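Long-range contact in fiber protein (Human adenovirus 16, PDB 3CNC), which forms the trimeric knob at the tip of the adenovirus fiber, the part that attaches the virus to host cells, probably through the receptor CD46: residues A[128-140]-A[174-186]. Sequence-based numbering, arbitrary orientation.
Sequences KGFMPSTTAYPFI and LNRRMLASGMAYA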
loop_
_atom_site.group_PDB
_atom_site.type_symbol
_atom_site.label_atom_id
_atom_site.label_comp_id
_atom_site.label_asym_id
_atom_site.label_seq_id
_atom_site.Cartn_x
_atom_site.Cartn_y
_atom_site.Cartn_z
ATOM N N LYS A 128 -16.615 5.562 -15.290
ATOM C CA LYS A 128 -15.829 6.791 -15.270
ATOM C C LYS A 128 -15.245 7.053 -13.896
ATOM O O LYS A 128 -14.102 7.501 -13.767
ATOM C CB LYS A 128 -16.691 7.977 -15.696
ATOM C CG LYS A 128 -15.908 9.258 -15.930
ATOM C CD LYS A 128 -16.851 10.425 -16.129
ATOM C CE LYS A 128 -16.124 11.751 -15.973
ATOM N NZ LYS A 128 -17.019 12.796 -15.397
ATOM N N GLY A 129 -16.034 6.759 -12.869
ATOM C CA GLY A 129 -15.577 6.957 -11.512
ATOM C C GLY A 129 -14.367 6.134 -11.099
ATOM O O GLY A 129 -13.821 6.349 -10.015
ATOM N N PHE A 130 -13.947 5.191 -11.941
ATOM C CA PHE A 130 -12.791 4.343 -11.633
ATOM C C PHE A 130 -11.519 4.820 -12.319
ATOM O O PHE A 130 -10.432 4.312 -12.046
ATOM C CB PHE A 130 -13.045 2.894 -12.074
ATOM C CG PHE A 130 -14.074 2.178 -11.256
ATOM C CD1 PHE A 130 -15.407 2.154 -11.653
ATOM C CD2 PHE A 130 -13.710 1.529 -10.076
ATOM C CE1 PHE A 130 -16.378 1.482 -10.874
ATOM C CE2 PHE A 130 -14.656 0.861 -9.296
ATOM C CZ PHE A 130 -15.993 0.835 -9.694
ATOM N N MET A 131 -11.661 5.787 -13.219
ATOM C CA MET A 131 -10.526 6.306 -13.975
ATOM C C MET A 131 -9.596 7.225 -13.200
ATOM O O MET A 131 -9.984 7.850 -12.213
ATOM C CB MET A 131 -11.026 7.067 -15.206
ATOM C CG MET A 131 -11.866 6.237 -16.143
ATOM S SD MET A 131 -10.912 4.876 -16.821
ATOM C CE MET A 131 -11.435 3.534 -15.727
ATOM N N PRO A 132 -8.337 7.320 -13.648
ATOM C CA PRO A 132 -7.391 8.203 -12.957
ATOM C C PRO A 132 -7.853 9.624 -13.264
ATOM O O PRO A 132 -8.208 9.919 -14.396
ATOM C CB PRO A 132 -6.053 7.886 -13.632
ATOM C CG PRO A 132 -6.257 6.499 -14.198
ATOM C CD PRO A 132 -7.672 6.559 -14.716
ATOM N N SER A 133 -7.863 10.495 -12.260
ATOM C CA SER A 133 -8.293 11.885 -12.441
ATOM C C SER A 133 -7.477 12.696 -13.462
ATOM O O SER A 133 -6.247 12.716 -13.407
ATOM C CB SER A 133 -8.238 12.619 -11.091
ATOM O OG SER A 133 -8.301 14.030 -11.271
ATOM N N THR A 134 -8.159 13.379 -14.379
ATOM C CA THR A 134 -7.443 14.214 -15.341
ATOM C C THR A 134 -6.991 15.544 -14.689
ATOM O O THR A 134 -6.165 16.269 -15.249
ATOM C CB THR A 134 -8.293 14.505 -16.602
ATOM O OG1 THR A 134 -9.561 15.053 -16.228
ATOM C CG2 THR A 134 -8.515 13.221 -17.395
ATOM N N THR A 135 -7.523 15.859 -13.506
ATOM C CA THR A 135 -7.114 17.077 -12.815
ATOM C C THR A 135 -5.779 16.780 -12.124
ATOM O O THR A 135 -4.837 17.564 -12.218
ATOM C CB THR A 135 -8.132 17.539 -11.722
ATOM O OG1 THR A 135 -9.440 17.686 -12.287
ATOM C CG2 THR A 135 -7.715 18.882 -11.150
ATOM N N ALA A 136 -5.697 15.640 -11.442
ATOM C CA ALA A 136 -4.467 15.263 -10.742
ATOM C C ALA A 136 -3.394 14.763 -11.701
ATOM O O ALA A 136 -2.212 15.083 -11.554
ATOM C CB ALA A 136 -4.756 14.175 -9.698
ATOM N N TYR A 137 -3.808 13.960 -12.672
ATOM C CA TYR A 137 -2.879 13.398 -13.641
ATOM C C TYR A 137 -3.333 13.845 -15.028
ATOM O O TYR A 137 -4.150 13.192 -15.666
ATOM C CB TYR A 137 -2.898 11.878 -13.514
ATOM C CG TYR A 137 -2.942 11.393 -12.070
ATOM C CD1 TYR A 137 -4.085 10.784 -11.547
ATOM C CD2 TYR A 137 -1.845 11.553 -11.233
ATOM C CE1 TYR A 137 -4.119 10.339 -10.215
ATOM C CE2 TYR A 137 -1.866 11.123 -9.910
ATOM C CZ TYR A 137 -2.997 10.518 -9.404
ATOM O OH TYR A 137 -2.995 10.104 -8.094
ATOM N N PRO A 138 -2.800 14.976 -15.509
ATOM C CA PRO A 138 -3.156 15.536 -16.820
ATOM C C PRO A 138 -2.495 14.873 -18.013
ATOM O O PRO A 138 -1.503 14.163 -17.878
ATOM C CB PRO A 138 -2.724 17.010 -16.716
ATOM C CG PRO A 138 -2.370 17.221 -15.239
ATOM C CD PRO A 138 -1.859 15.866 -14.810
ATOM N N PHE A 139 -3.067 15.117 -19.187
ATOM C CA PHE A 139 -2.510 14.608 -20.425
ATOM C C PHE A 139 -1.500 15.626 -20.966
ATOM O O PHE A 139 -1.611 16.833 -20.693
ATOM C CB PHE A 139 -3.614 14.382 -21.460
ATOM C CG PHE A 139 -4.374 13.092 -21.269
ATOM C CD1 PHE A 139 -5.577 13.071 -20.569
ATOM C CD2 PHE A 139 -3.887 11.901 -21.809
ATOM C CE1 PHE A 139 -6.288 11.881 -20.412
ATOM C CE2 PHE A 139 -4.591 10.707 -21.658
ATOM C CZ PHE A 139 -5.795 10.696 -20.958
ATOM N N ILE A 140 -0.507 15.137 -21.706
ATOM C CA ILE A 140 0.504 16.008 -22.311
ATOM C C ILE A 140 -0.191 16.974 -23.264
ATOM O O ILE A 140 -0.960 16.551 -24.133
ATOM C CB ILE A 140 1.517 15.206 -23.127
ATOM C CG1 ILE A 140 2.415 14.406 -22.191
ATOM C CG2 ILE A 140 2.317 16.147 -24.021
ATOM C CD1 ILE A 140 3.315 13.448 -22.912
ATOM N N LEU A 174 -0.256 7.223 -15.442
ATOM C CA LEU A 174 -1.676 7.564 -15.478
ATOM C C LEU A 174 -1.922 8.718 -16.466
ATOM O O LEU A 174 -1.247 9.743 -16.397
ATOM C CB LEU A 174 -2.162 7.957 -14.076
ATOM C CG LEU A 174 -1.920 6.961 -12.924
ATOM C CD1 LEU A 174 -2.326 7.577 -11.600
ATOM C CD2 LEU A 174 -2.702 5.689 -13.159
ATOM N N ASN A 175 -2.872 8.528 -17.378
ATOM C CA ASN A 175 -3.233 9.542 -18.364
ATOM C C ASN A 175 -2.106 10.420 -18.873
ATOM O O ASN A 175 -2.217 11.636 -18.744
ATOM C CB ASN A 175 -4.234 10.553 -17.803
ATOM C CG ASN A 175 -5.454 9.931 -17.226
ATOM O OD1 ASN A 175 -5.973 8.952 -17.751
ATOM N ND2 ASN A 175 -5.956 10.527 -16.148
ATOM N N ARG A 176 -1.030 9.913 -19.441
ATOM C CA ARG A 176 -0.068 10.923 -19.866
ATOM C C ARG A 176 -0.144 11.191 -21.361
ATOM O O ARG A 176 0.079 12.317 -21.815
ATOM C CB ARG A 176 1.354 10.557 -19.460
ATOM C CG ARG A 176 2.128 11.791 -19.062
ATOM C CD ARG A 176 3.605 11.541 -18.881
ATOM N NE ARG A 176 4.259 11.244 -20.144
ATOM C CZ ARG A 176 5.545 11.465 -20.373
ATOM N NH1 ARG A 176 6.301 11.990 -19.422
ATOM N NH2 ARG A 176 6.074 11.157 -21.546
ATOM N N ARG A 177 -0.480 10.154 -22.122
ATOM C CA ARG A 177 -0.602 10.284 -23.560
ATOM C C ARG A 177 -1.887 9.650 -24.046
ATOM O O ARG A 177 -2.302 8.598 -23.554
ATOM C CB ARG A 177 0.563 9.592 -24.286
ATOM C CG ARG A 177 1.944 10.195 -24.092
ATOM C CD ARG A 177 2.941 9.513 -25.037
ATOM N NE ARG A 177 4.343 9.747 -24.684
ATOM C CZ ARG A 177 4.996 10.897 -24.850
ATOM N NH1 ARG A 177 4.380 11.951 -25.375
ATOM N NH2 ARG A 177 6.275 10.994 -24.490
ATOM N N MET A 178 -2.534 10.306 -24.999
ATOM C CA MET A 178 -3.720 9.731 -25.603
ATOM C C MET A 178 -3.186 9.124 -26.899
ATOM O O MET A 178 -2.173 9.593 -27.437
ATOM C CB MET A 178 -4.775 10.791 -25.873
ATOM C CG MET A 178 -5.891 10.730 -24.870
ATOM S SD MET A 178 -7.157 11.917 -25.246
ATOM C CE MET A 178 -6.768 13.231 -24.057
ATOM N N LEU A 179 -3.845 8.081 -27.390
ATOM C CA LEU A 179 -3.377 7.399 -28.585
ATOM C C LEU A 179 -4.333 7.455 -29.783
ATOM O O LEU A 179 -3.927 7.180 -30.915
ATOM C CB LEU A 179 -3.055 5.943 -28.222
ATOM C CG LEU A 179 -2.192 5.763 -26.958
ATOM C CD1 LEU A 179 -2.127 4.289 -26.596
ATOM C CD2 LEU A 179 -0.792 6.332 -27.172
ATOM N N ALA A 180 -5.592 7.807 -29.533
ATOM C CA ALA A 180 -6.601 7.916 -30.588
ATOM C C ALA A 180 -7.654 8.912 -30.151
ATOM O O ALA A 180 -7.691 9.319 -28.991
ATOM C CB ALA A 180 -7.246 6.574 -30.857
ATOM N N SER A 181 -8.526 9.295 -31.070
ATOM C CA SER A 181 -9.544 10.279 -30.746
ATOM C C SER A 181 -10.571 9.861 -29.690
ATOM O O SER A 181 -10.966 10.678 -28.848
ATOM C CB SER A 181 -10.257 10.736 -32.028
ATOM O OG SER A 181 -10.720 9.635 -32.783
ATOM N N GLY A 182 -10.996 8.605 -29.711
ATOM C CA GLY A 182 -11.994 8.179 -28.741
ATOM C C GLY A 182 -11.484 7.850 -27.351
ATOM O O GLY A 182 -12.252 7.445 -26.486
ATOM N N MET A 183 -10.191 8.040 -27.134
ATOM C CA MET A 183 -9.560 7.728 -25.857
ATOM C C MET A 183 -9.683 8.863 -24.851
ATOM O O MET A 183 -9.420 10.010 -25.183
ATOM C CB MET A 183 -8.090 7.409 -26.100
ATOM C CG MET A 183 -7.368 6.845 -24.914
ATOM S SD MET A 183 -5.752 6.317 -25.453
ATOM C CE MET A 183 -4.757 6.539 -23.972
ATOM N N ALA A 184 -10.071 8.534 -23.619
ATOM C CA ALA A 184 -10.237 9.530 -22.562
ATOM C C ALA A 184 -9.310 9.313 -21.364
ATOM O O ALA A 184 -8.983 10.263 -20.644
ATOM C CB ALA A 184 -11.690 9.543 -22.092
ATOM N N TYR A 185 -8.883 8.070 -21.146
ATOM C CA TYR A 185 -8.001 7.771 -20.019
ATOM C C TYR A 185 -6.960 6.740 -20.360
ATOM O O TYR A 185 -7.149 5.937 -21.271
ATOM C CB TYR A 185 -8.806 7.260 -18.829
ATOM C CG TYR A 185 -9.965 8.147 -18.483
ATOM C CD1 TYR A 185 -11.216 7.940 -19.058
ATOM C CD2 TYR A 185 -9.794 9.238 -17.632
ATOM C CE1 TYR A 185 -12.271 8.804 -18.798
ATOM C CE2 TYR A 185 -10.844 10.112 -17.365
ATOM C CZ TYR A 185 -12.077 9.890 -17.951
ATOM O OH TYR A 185 -13.113 10.754 -17.694
ATOM N N ALA A 186 -5.863 6.757 -19.612
ATOM C CA ALA A 186 -4.792 5.803 -19.829
ATOM C C ALA A 186 -4.215 5.338 -18.509
ATOM O O ALA A 186 -4.125 6.108 -17.550
ATOM C CB ALA A 186 -3.675 6.422 -20.694
#
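The Phe139 ring plugs a slot in the loop that leads from Leu174 back to Ala186. Met178 CE sits over the middle of one face, 3.6 Å from the ring centroid, and Asn175 CB covers the opposite face nearer the rim; Ala184 O and Tyr185 CA lie along the edge. With CG anti to its carbonyl carbon (chi1 -80°), the phenyl reaches into this slot, although the bond to CB does not aim there.

Asn175 works both ways. Its ND2 reaches Pro132 O at 2.9 Å, coming from above that carbonyl's plane, and Tyr137 O at 3.3 Å, within the plane of that carbonyl; both acceptors lie in the amide plane. On the other side OD1 accepts from Ala186 N, so three bonds fix the amide's rotation and tie the turn of 132-137 to strand 185-194 at Ala186. Beyond the ring, Ile140 N donates to Arg176 O at 2.9 Å.

Two smaller bumps fit alongside. Leu174 CD1 presses into the centre of the Tyr137 face, 3.5 Å from the centroid, with Ala136 CB on the opposite face, while Leu174 CD2 meets Pro132 CG. At the far end Met131, with CG anti to its carbonyl carbon (chi1 -59°), lays CG over the Tyr185 ring, offset toward the rim and 3.6 Å from its centroid; the bend at chi2 sets the sulfur, which makes an oblique Met-aromatic contact.

The hydroxyl of Tyr137 bonds to Ile216 N and to Tyr67 of the second subunit, which places the turn around Tyr137 at the trimer interface. Ala184 and Tyr185 are paired opposite Phe94 of strand 85-94 in a classic beta bulge, and the whole is a long loop folded over the end of an antiparallel sheet in the beta-sandwich of the adenovirus fiber knob.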